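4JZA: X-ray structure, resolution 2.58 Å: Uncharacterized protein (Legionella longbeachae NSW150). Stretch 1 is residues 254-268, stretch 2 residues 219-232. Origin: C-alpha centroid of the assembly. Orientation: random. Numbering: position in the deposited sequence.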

# COMPACT_ATOMS: atom_id res chain seq x y z
N SER A 254 -30.80 31.02 -7.64
CA SER A 254 -31.75 30.61 -6.62
C SER A 254 -32.32 29.22 -6.87
O SER A 254 -32.49 28.44 -5.93
CB SER A 254 -32.89 31.63 -6.52
OG SER A 254 -33.28 31.83 -5.17
N TRP A 255 -32.61 28.89 -8.12
CA TRP A 255 -33.23 27.61 -8.40
C TRP A 255 -32.32 26.47 -7.96
O TRP A 255 -32.78 25.46 -7.44
CB TRP A 255 -33.59 27.47 -9.87
CG TRP A 255 -32.50 27.80 -10.83
CD1 TRP A 255 -32.34 28.97 -11.51
CD2 TRP A 255 -31.42 26.95 -11.24
NE1 TRP A 255 -31.23 28.90 -12.31
CE2 TRP A 255 -30.65 27.67 -12.17
CE3 TRP A 255 -31.04 25.65 -10.92
CZ2 TRP A 255 -29.52 27.14 -12.77
CZ3 TRP A 255 -29.92 25.12 -11.52
CH2 TRP A 255 -29.17 25.87 -12.43
N PHE A 256 -31.02 26.65 -8.17
CA PHE A 256 -30.06 25.63 -7.83
C PHE A 256 -30.06 25.33 -6.34
O PHE A 256 -29.95 24.18 -5.94
CB PHE A 256 -28.67 26.06 -8.28
CG PHE A 256 -27.60 25.06 -7.96
CD1 PHE A 256 -27.04 25.01 -6.70
CD2 PHE A 256 -27.16 24.17 -8.92
CE1 PHE A 256 -26.05 24.09 -6.41
CE2 PHE A 256 -26.18 23.25 -8.63
CZ PHE A 256 -25.62 23.21 -7.37
N ASN A 257 -30.18 26.36 -5.52
CA ASN A 257 -30.12 26.20 -4.08
C ASN A 257 -31.23 25.32 -3.53
O ASN A 257 -31.03 24.53 -2.62
CB ASN A 257 -30.15 27.56 -3.39
CG ASN A 257 -28.97 28.43 -3.76
OD1 ASN A 257 -27.87 27.94 -3.95
ND2 ASN A 257 -29.21 29.73 -3.88
N GLY A 258 -32.41 25.49 -4.10
CA GLY A 258 -33.64 24.77 -3.69
C GLY A 258 -33.88 23.40 -4.34
O GLY A 258 -34.90 22.75 -4.05
N LEU A 259 -32.95 22.98 -5.20
CA LEU A 259 -32.88 21.59 -5.70
C LEU A 259 -32.50 20.66 -4.60
O LEU A 259 -31.64 20.98 -3.78
CB LEU A 259 -31.80 21.44 -6.76
CG LEU A 259 -32.04 22.10 -8.10
CD1 LEU A 259 -30.94 21.71 -9.07
CD2 LEU A 259 -33.42 21.72 -8.63
N SER A 260 -33.11 19.48 -4.57
CA SER A 260 -32.78 18.52 -3.54
C SER A 260 -31.28 18.15 -3.63
O SER A 260 -30.62 18.38 -4.66
CB SER A 260 -33.65 17.27 -3.64
OG SER A 260 -33.38 16.56 -4.83
N VAL A 261 -30.76 17.59 -2.55
CA VAL A 261 -29.35 17.36 -2.43
C VAL A 261 -28.81 16.73 -3.73
O VAL A 261 -27.91 17.25 -4.37
CB VAL A 261 -29.04 16.44 -1.22
CG1 VAL A 261 -27.54 16.30 -1.03
CG2 VAL A 261 -29.69 16.97 0.07
N HIS A 262 -29.40 15.61 -4.11
CA HIS A 262 -28.95 14.83 -5.28
C HIS A 262 -29.07 15.53 -6.64
O HIS A 262 -28.19 15.42 -7.48
CB HIS A 262 -29.65 13.44 -5.33
CG HIS A 262 -31.15 13.50 -5.30
ND1 HIS A 262 -31.87 13.54 -4.13
CD2 HIS A 262 -32.07 13.53 -6.29
CE1 HIS A 262 -33.16 13.59 -4.39
NE2 HIS A 262 -33.31 13.59 -5.70
N GLN A 263 -30.17 16.24 -6.87
CA GLN A 263 -30.29 17.02 -8.10
C GLN A 263 -29.20 18.07 -8.11
O GLN A 263 -28.59 18.34 -9.14
CB GLN A 263 -31.68 17.66 -8.22
CG GLN A 263 -32.79 16.67 -8.59
CD GLN A 263 -34.13 17.08 -8.04
OE1 GLN A 263 -34.29 17.18 -6.84
NE2 GLN A 263 -35.08 17.31 -8.89
N ARG A 264 -28.93 18.64 -6.93
CA ARG A 264 -27.91 19.67 -6.76
C ARG A 264 -26.52 19.14 -7.17
O ARG A 264 -25.82 19.75 -7.98
CB ARG A 264 -27.91 20.22 -5.29
CG ARG A 264 -27.26 21.60 -5.15
CD ARG A 264 -27.11 22.22 -3.78
NE ARG A 264 -28.23 21.94 -2.87
CZ ARG A 264 -28.10 21.37 -1.67
NH1 ARG A 264 -26.89 21.02 -1.21
NH2 ARG A 264 -29.18 21.15 -0.93
N GLU A 265 -26.12 18.01 -6.62
CA GLU A 265 -24.77 17.51 -6.86
C GLU A 265 -24.62 17.02 -8.30
O GLU A 265 -23.55 17.11 -8.87
CB GLU A 265 -24.40 16.42 -5.82
CG GLU A 265 -24.27 16.93 -4.38
CD GLU A 265 -23.43 18.22 -4.26
OE1 GLU A 265 -22.31 18.28 -4.81
OE2 GLU A 265 -23.91 19.19 -3.64
N MSE A 266 -25.69 16.49 -8.88
CA MSE A 266 -25.68 16.09 -10.25
C MSE A 266 -25.48 17.29 -11.12
O MSE A 266 -24.71 17.23 -12.05
CB MSE A 266 -26.99 15.44 -10.62
CG MSE A 266 -27.01 15.06 -12.11
SE MSE A 266 -28.69 14.26 -12.76
CE MSE A 266 -29.88 14.77 -11.24
N MSE A 267 -26.16 18.40 -10.84
CA MSE A 267 -25.97 19.61 -11.66
C MSE A 267 -24.55 20.09 -11.54
O MSE A 267 -23.90 20.36 -12.55
CB MSE A 267 -26.91 20.77 -11.31
CG MSE A 267 -28.22 20.79 -12.12
SE MSE A 267 -28.09 20.55 -14.11
CE MSE A 267 -28.55 18.65 -13.98
N ARG A 268 -24.05 20.19 -10.30
CA ARG A 268 -22.69 20.67 -10.05
C ARG A 268 -21.68 20.05 -11.02
O ARG A 268 -20.77 20.71 -11.48
CB ARG A 268 -22.27 20.40 -8.61
CG ARG A 268 -20.91 20.99 -8.23
CD ARG A 268 -20.50 20.59 -6.83
NE ARG A 268 -21.61 20.72 -5.89
CZ ARG A 268 -22.06 21.87 -5.40
NH1 ARG A 268 -21.50 23.02 -5.74
NH2 ARG A 268 -23.08 21.88 -4.54
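Stretch 2 (219-232) RDFNNFLLNWASIK

Stretch 2 is helical from Arg219 to Lys232, one segment of a longer helix, held by the usual backbone bonds from each amide to the carbonyl four residues earlier, such as Phe224 N to Asp220 O at 3.1 Å. Stretch 1 is less uniform. A short helical segment from Ser254 leads into a turn that includes Leu259 and Ser260, and a second helix starts at Val261 and runs on past Arg268. The axes of this second helix and of stretch 2 approach to 11.5 Å, with a signed crossing angle of -60°; their N-to-C directions differ by 60°, an oblique crossing nearer parallel than antiparallel. A separation this wide leaves room for large side chains between the backbones. The earlier segment meets the later part of stretch 2: Trp255 lies across from Ile231 (CA to CA 7.7 Å), and Gln263 across from Phe224 (CA to CA 7.6 Å).

On stretch 2 the residues that point their CA-to-CB bonds toward stretch 1 are Asp220, Phe224, Asn227 and Ile231, a spacing of three or four that keeps them on one side of the helix. Phe224 gives up the most surface. Its ring is long enough to span the gap and meets three residues: Met267 CE lies 3.5 Å from Phe224 CZ, Leu259 CD1 lies 4.1 Å from Phe224 CE1, and the amide of Gln263 packs against the base of the side chain, with Gln263 NE2 3.3 Å from Phe224 CB. Met267, a selenomethionine, suits such a site, because an unbranched chain can follow the contour of an aromatic neighbour; Met267 SE also lies 4.7 Å from the centroid of the six-membered ring of Trp228.

Near the start of stretch 2 the contact becomes polar. His262 NE2 donates a hydrogen bond to Asp220 OD2 at 3.0 Å, with a nearly straight N-H...O angle of 162°. The carboxylate oxygen sits at the edge of the imidazole, near its plane, where the N-H of a histidine points. This bond matters because His262 is buried, and a buried polar group needs a partner; its ND1 is satisfied elsewhere in the structure. One turn further along stretch 1, the selenium of Met266 reaches Phe221, with Met266 SE 4.0 Å from Phe221 CE1, an apolar contact beyond the polar pair.

At the other end Trp255 offers a broad, flat surface. Ile231 lays a methyl over one face of it: Ile231 CG2 stands 3.5 Å from the centroid of the five-membered ring and only 10° off its normal, a CH-pi contact in which a compact aliphatic group fits closely on the indole. Over the same face, Trp228 presents its edge, with ring planes at 63° and Trp228 CZ3 4.0 Å from Trp255 CH2. Leu259, in the turn, completes the apolar layer; beyond touching Phe224, it brings Leu259 CD2 to 3.8 Å from Asn227 ND2, where the amide borders the contact.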

# COMPACT_ATOMS: atom_id res chain seq x y z
N ARG A 219 -39.89 9.04 -11.09
CA ARG A 219 -40.70 10.24 -10.98
C ARG A 219 -39.82 11.41 -10.58
O ARG A 219 -39.86 12.47 -11.22
CB ARG A 219 -41.93 10.07 -10.05
CG ARG A 219 -43.22 9.61 -10.77
CD ARG A 219 -44.47 9.54 -9.87
NE ARG A 219 -44.32 10.39 -8.68
CZ ARG A 219 -44.13 9.97 -7.43
NH1 ARG A 219 -44.11 8.67 -7.11
NH2 ARG A 219 -43.98 10.87 -6.46
N ASP A 220 -38.99 11.23 -9.55
CA ASP A 220 -38.08 12.29 -9.12
C ASP A 220 -37.31 12.88 -10.30
O ASP A 220 -37.20 14.09 -10.43
CB ASP A 220 -37.07 11.77 -8.09
CG ASP A 220 -36.02 12.81 -7.71
OD1 ASP A 220 -35.05 13.01 -8.49
OD2 ASP A 220 -36.18 13.40 -6.63
N PHE A 221 -36.78 12.01 -11.16
CA PHE A 221 -35.96 12.48 -12.25
C PHE A 221 -36.77 13.17 -13.34
O PHE A 221 -36.32 14.18 -13.89
CB PHE A 221 -35.10 11.36 -12.85
CG PHE A 221 -34.08 11.89 -13.80
CD1 PHE A 221 -33.18 12.82 -13.38
CD2 PHE A 221 -34.07 11.52 -15.12
CE1 PHE A 221 -32.26 13.36 -14.25
CE2 PHE A 221 -33.16 12.05 -16.00
CZ PHE A 221 -32.25 12.98 -15.57
N ASN A 222 -37.96 12.65 -13.63
CA ASN A 222 -38.87 13.32 -14.56
C ASN A 222 -39.33 14.68 -14.02
O ASN A 222 -39.39 15.65 -14.78
CB ASN A 222 -40.07 12.43 -14.90
CG ASN A 222 -39.68 11.18 -15.71
OD1 ASN A 222 -38.66 11.16 -16.39
ND2 ASN A 222 -40.47 10.14 -15.59
N ASN A 223 -39.63 14.77 -12.72
CA ASN A 223 -39.99 16.06 -12.09
C ASN A 223 -38.88 17.08 -12.19
O ASN A 223 -39.13 18.30 -12.18
CB ASN A 223 -40.35 15.90 -10.60
CG ASN A 223 -41.68 15.22 -10.42
OD1 ASN A 223 -42.40 15.00 -11.38
ND2 ASN A 223 -42.00 14.86 -9.19
N PHE A 224 -37.65 16.58 -12.20
CA PHE A 224 -36.50 17.42 -12.41
C PHE A 224 -36.45 17.94 -13.84
O PHE A 224 -36.13 19.11 -14.07
CB PHE A 224 -35.20 16.69 -12.08
CG PHE A 224 -34.00 17.50 -12.40
CD1 PHE A 224 -33.73 18.67 -11.67
CD2 PHE A 224 -33.22 17.20 -13.49
CE1 PHE A 224 -32.67 19.47 -11.99
CE2 PHE A 224 -32.17 18.00 -13.82
CZ PHE A 224 -31.90 19.14 -13.07
N LEU A 225 -36.74 17.08 -14.80
CA LEU A 225 -36.66 17.48 -16.20
C LEU A 225 -37.67 18.56 -16.59
O LEU A 225 -37.35 19.46 -17.36
CB LEU A 225 -36.85 16.27 -17.09
CG LEU A 225 -35.68 15.31 -17.08
CD1 LEU A 225 -35.95 14.23 -18.10
CD2 LEU A 225 -34.37 16.01 -17.39
N LEU A 226 -38.87 18.47 -16.02
CA LEU A 226 -39.89 19.49 -16.24
C LEU A 226 -39.40 20.78 -15.59
O LEU A 226 -39.15 21.76 -16.29
CB LEU A 226 -41.27 19.02 -15.71
CG LEU A 226 -41.78 17.76 -16.46
CD1 LEU A 226 -42.90 17.05 -15.70
CD2 LEU A 226 -42.21 18.06 -17.89
N ASN A 227 -39.19 20.75 -14.28
CA ASN A 227 -38.56 21.88 -13.57
C ASN A 227 -37.30 22.48 -14.25
O ASN A 227 -36.96 23.64 -14.03
CB ASN A 227 -38.21 21.45 -12.13
CG ASN A 227 -37.67 22.58 -11.29
OD1 ASN A 227 -38.15 23.71 -11.38
ND2 ASN A 227 -36.67 22.30 -10.47
N TRP A 228 -36.60 21.69 -15.07
CA TRP A 228 -35.39 22.14 -15.76
C TRP A 228 -35.73 22.93 -17.01
O TRP A 228 -35.42 24.12 -17.08
CB TRP A 228 -34.48 20.96 -16.12
CG TRP A 228 -33.22 21.33 -16.92
CD1 TRP A 228 -32.78 20.77 -18.08
CD2 TRP A 228 -32.24 22.35 -16.58
NE1 TRP A 228 -31.60 21.35 -18.49
CE2 TRP A 228 -31.24 22.32 -17.58
CE3 TRP A 228 -32.12 23.28 -15.52
CZ2 TRP A 228 -30.13 23.19 -17.56
CZ3 TRP A 228 -31.00 24.15 -15.50
CH2 TRP A 228 -30.03 24.09 -16.52
N ALA A 229 -36.35 22.28 -17.99
CA ALA A 229 -36.81 22.99 -19.19
C ALA A 229 -37.76 24.17 -18.87
O ALA A 229 -38.00 25.01 -19.73
CB ALA A 229 -37.46 22.02 -20.16
N SER A 230 -38.25 24.24 -17.63
CA SER A 230 -38.91 25.44 -17.08
C SER A 230 -37.93 26.58 -16.72
O SER A 230 -38.19 27.75 -17.00
CB SER A 230 -39.72 25.08 -15.81
OG SER A 230 -39.83 26.18 -14.91
N ILE A 231 -36.84 26.22 -16.02
CA ILE A 231 -35.78 27.17 -15.63
C ILE A 231 -35.04 27.71 -16.87
O ILE A 231 -34.56 28.84 -16.87
CB ILE A 231 -34.79 26.52 -14.63
CG1 ILE A 231 -35.48 26.29 -13.28
CG2 ILE A 231 -33.56 27.39 -14.38
CD1 ILE A 231 -34.79 25.25 -12.42
N LYS A 232 -34.98 26.91 -17.92
CA LYS A 232 -34.37 27.34 -19.18
C LYS A 232 -35.20 28.36 -19.97
O LYS A 232 -34.70 29.00 -20.88
CB LYS A 232 -34.07 26.13 -20.06
CG LYS A 232 -32.87 25.32 -19.56
CD LYS A 232 -32.79 23.90 -20.12
CE LYS A 232 -33.17 23.77 -21.58
NZ LYS A 232 -34.06 22.60 -21.78